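Local coordinates for hypothetical UPF0204 protein AF0625 (Archaeoglobus fulgidus, PDB 1YQE), which probably hydrolyses D-aminoacyl-tRNAs, and glycyl-tRNA(Ala), as a zinc-dependent deacylase, freeing the tRNA for reuse, at residues P112-K118 and T210-H216. Residues are numbered along the deposited sequence; the frame is centred on the assembly and turned at random.
Sequences PSPQTMK and TTFTFGH
Lys118 extends past Thr213 and brings its NZ to two carbonyls of segment 210-216, 2.7 Å from Thr210 O and 2.9 Å from Phe212 O. Its CG lies anti to the backbone N (chi1 -180°), and after a bend at chi2 the chain runs antiparallel to the Thr213 side chain, with Lys118 CB 3.5 Å from Thr213 OG1. The ammonium stands above both carbonyl planes rather than on a lone pair; Met207 O, in helix 201-209, is a third acceptor, and Trp188 adds a cation-pi contact. Cut back to an alanine, the position is likely to leave the carbonyls of Thr210 and Phe212 without the ammonium that now joins them, and a gap over Thr213.

Packing is close around Thr213 and Gly215. Thr213 OG1, anti to the backbone N (chi1 -176°), donates to Pro114 O at 2.7 Å, while the helical Lys118 N reaches the same oxygen from the opposite face of its plane. Thr213 CG2 packs against Pro114 CB at 3.7 Å. Next to it, Pro112 CB and Pro114 CG rest on the bare CA of Gly215, where a beta carbon would crowd Pro112 CG. Pro112 CD meets the His216 ring obliquely, 3.7 Å from NE2; Ala110 O and Thr141 OG1 hold that ring's two nitrogens. The buried Met117 SD lies 3.7 Å from Phe214 O, a carbonyl lacking any hydrogen-bond partner.

The looser side is the partly exposed Gln115, whose NE2 stays 4.4 Å from Thr213 CG2 and whose OE1 bonds to Trp188 N. The contact thus sets the N-terminal turn of helix 114-125 steeply across (114° between the axes of 114-118 and 212-214) the outermost strand, 212-218, of the four-stranded parallel sheet.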
loop_
_atom_site.group_PDB
_atom_site.type_symbol
_atom_site.label_atom_id
_atom_site.label_comp_id
_atom_site.label_asym_id
_atom_site.label_seq_id
_atom_site.Cartn_x
_atom_site.Cartn_y
_atom_site.Cartn_z
ATOM N N PRO A 112 7.042 2.902 2.394
ATOM C CA PRO A 112 5.873 2.061 2.695
ATOM C C PRO A 112 5.439 2.145 4.159
ATOM O O PRO A 112 6.122 2.744 4.985
ATOM C CB PRO A 112 6.351 0.659 2.322
ATOM C CG PRO A 112 7.809 0.710 2.644
ATOM C CD PRO A 112 8.234 2.076 2.128
ATOM N N SER A 113 4.289 1.549 4.463
ATOM C CA SER A 113 3.764 1.518 5.830
ATOM C C SER A 113 3.306 0.072 6.032
ATOM O O SER A 113 2.109 -0.212 6.113
ATOM C CB SER A 113 2.583 2.481 5.971
ATOM O OG SER A 113 2.233 2.669 7.333
ATOM N N PRO A 114 4.269 -0.859 6.111
ATOM C CA PRO A 114 4.069 -2.305 6.282
ATOM C C PRO A 114 3.134 -2.765 7.391
ATOM O O PRO A 114 2.325 -3.671 7.184
ATOM C CB PRO A 114 5.491 -2.833 6.477
ATOM C CG PRO A 114 6.322 -1.849 5.721
ATOM C CD PRO A 114 5.707 -0.541 6.128
ATOM N N GLN A 115 3.245 -2.155 8.566
ATOM C CA GLN A 115 2.397 -2.552 9.686
ATOM C C GLN A 115 0.927 -2.238 9.442
ATOM O O GLN A 115 0.064 -3.112 9.594
ATOM C CB GLN A 115 2.869 -1.871 10.976
ATOM C CG GLN A 115 4.325 -2.159 11.336
ATOM C CD GLN A 115 4.641 -3.646 11.436
ATOM O OE1 GLN A 115 3.855 -4.428 11.977
ATOM N NE2 GLN A 115 5.809 -4.039 10.933
ATOM N N THR A 116 0.641 -0.999 9.056
ATOM C CA THR A 116 -0.728 -0.579 8.805
ATOM C C THR A 116 -1.328 -1.333 7.625
ATOM O O THR A 116 -2.497 -1.719 7.658
ATOM C CB THR A 116 -0.807 0.933 8.555
ATOM O OG1 THR A 116 -0.340 1.620 9.723
ATOM C CG2 THR A 116 -2.240 1.356 8.271
ATOM N N MET A 117 -0.532 -1.543 6.584
ATOM C CA MET A 117 -1.018 -2.293 5.437
ATOM C C MET A 117 -1.490 -3.665 5.927
ATOM O O MET A 117 -2.552 -4.143 5.528
ATOM C CB MET A 117 0.096 -2.476 4.416
ATOM C CG MET A 117 0.550 -1.189 3.767
ATOM S SD MET A 117 2.132 -1.428 2.950
ATOM C CE MET A 117 1.637 -2.489 1.566
ATOM N N LYS A 118 -0.696 -4.287 6.798
ATOM C CA LYS A 118 -1.025 -5.607 7.337
ATOM C C LYS A 118 -2.300 -5.586 8.171
ATOM O O LYS A 118 -3.181 -6.422 7.992
ATOM C CB LYS A 118 0.129 -6.138 8.198
ATOM C CG LYS A 118 -0.110 -7.528 8.811
ATOM C CD LYS A 118 -0.160 -8.637 7.745
ATOM C CE LYS A 118 -0.168 -10.030 8.383
ATOM N NZ LYS A 118 -0.075 -11.127 7.367
ATOM N N THR A 210 -0.195 -15.312 7.167
ATOM C CA THR A 210 1.026 -15.429 7.954
ATOM C C THR A 210 1.297 -14.210 8.841
ATOM O O THR A 210 0.497 -13.284 8.902
ATOM C CB THR A 210 2.252 -15.664 7.043
ATOM O OG1 THR A 210 2.531 -14.472 6.301
ATOM C CG2 THR A 210 1.984 -16.811 6.065
ATOM N N THR A 211 2.433 -14.229 9.532
ATOM C CA THR A 211 2.817 -13.133 10.412
ATOM C C THR A 211 3.718 -12.163 9.645
ATOM O O THR A 211 4.386 -11.320 10.237
ATOM C CB THR A 211 3.584 -13.651 11.643
ATOM O OG1 THR A 211 4.731 -14.393 11.207
ATOM C CG2 THR A 211 2.684 -14.568 12.491
ATOM N N PHE A 212 3.724 -12.297 8.323
ATOM C CA PHE A 212 4.547 -11.448 7.472
ATOM C C PHE A 212 3.756 -10.385 6.735
ATOM O O PHE A 212 2.608 -10.595 6.338
ATOM C CB PHE A 212 5.285 -12.286 6.424
ATOM C CG PHE A 212 6.708 -12.592 6.774
ATOM C CD1 PHE A 212 7.028 -13.699 7.555
ATOM C CD2 PHE A 212 7.737 -11.781 6.300
ATOM C CE1 PHE A 212 8.353 -14.003 7.858
ATOM C CE2 PHE A 212 9.070 -12.073 6.596
ATOM C CZ PHE A 212 9.378 -13.189 7.378
ATOM N N THR A 213 4.390 -9.235 6.549
ATOM C CA THR A 213 3.781 -8.152 5.806
ATOM C C THR A 213 4.855 -7.731 4.819
ATOM O O THR A 213 5.987 -8.201 4.902
ATOM C CB THR A 213 3.401 -6.956 6.699
ATOM O OG1 THR A 213 2.715 -5.985 5.900
ATOM C CG2 THR A 213 4.646 -6.301 7.318
ATOM N N PHE A 214 4.494 -6.861 3.885
ATOM C CA PHE A 214 5.431 -6.400 2.870
ATOM C C PHE A 214 5.510 -4.890 2.825
ATOM O O PHE A 214 4.590 -4.191 3.247
ATOM C CB PHE A 214 4.990 -6.887 1.485
ATOM C CG PHE A 214 5.093 -8.372 1.295
ATOM C CD1 PHE A 214 6.273 -8.943 0.833
ATOM C CD2 PHE A 214 4.025 -9.202 1.614
ATOM C CE1 PHE A 214 6.394 -10.324 0.691
ATOM C CE2 PHE A 214 4.129 -10.583 1.479
ATOM C CZ PHE A 214 5.317 -11.149 1.017
ATOM N N GLY A 215 6.641 -4.403 2.329
ATOM C CA GLY A 215 6.826 -2.983 2.140
ATOM C C GLY A 215 6.641 -2.858 0.636
ATOM O O GLY A 215 5.556 -2.535 0.155
ATOM N N HIS A 216 7.697 -3.150 -0.111
ATOM C CA HIS A 216 7.631 -3.091 -1.565
ATOM C C HIS A 216 7.622 -4.505 -2.128
ATOM O O HIS A 216 8.009 -5.457 -1.448
ATOM C CB HIS A 216 8.814 -2.290 -2.115
ATOM C CG HIS A 216 8.610 -0.809 -2.037
ATOM N ND1 HIS A 216 7.702 -0.145 -2.833
ATOM C CD2 HIS A 216 9.144 0.125 -1.215
ATOM C CE1 HIS A 216 7.684 1.133 -2.506
ATOM N NE2 HIS A 216 8.549 1.324 -1.525
#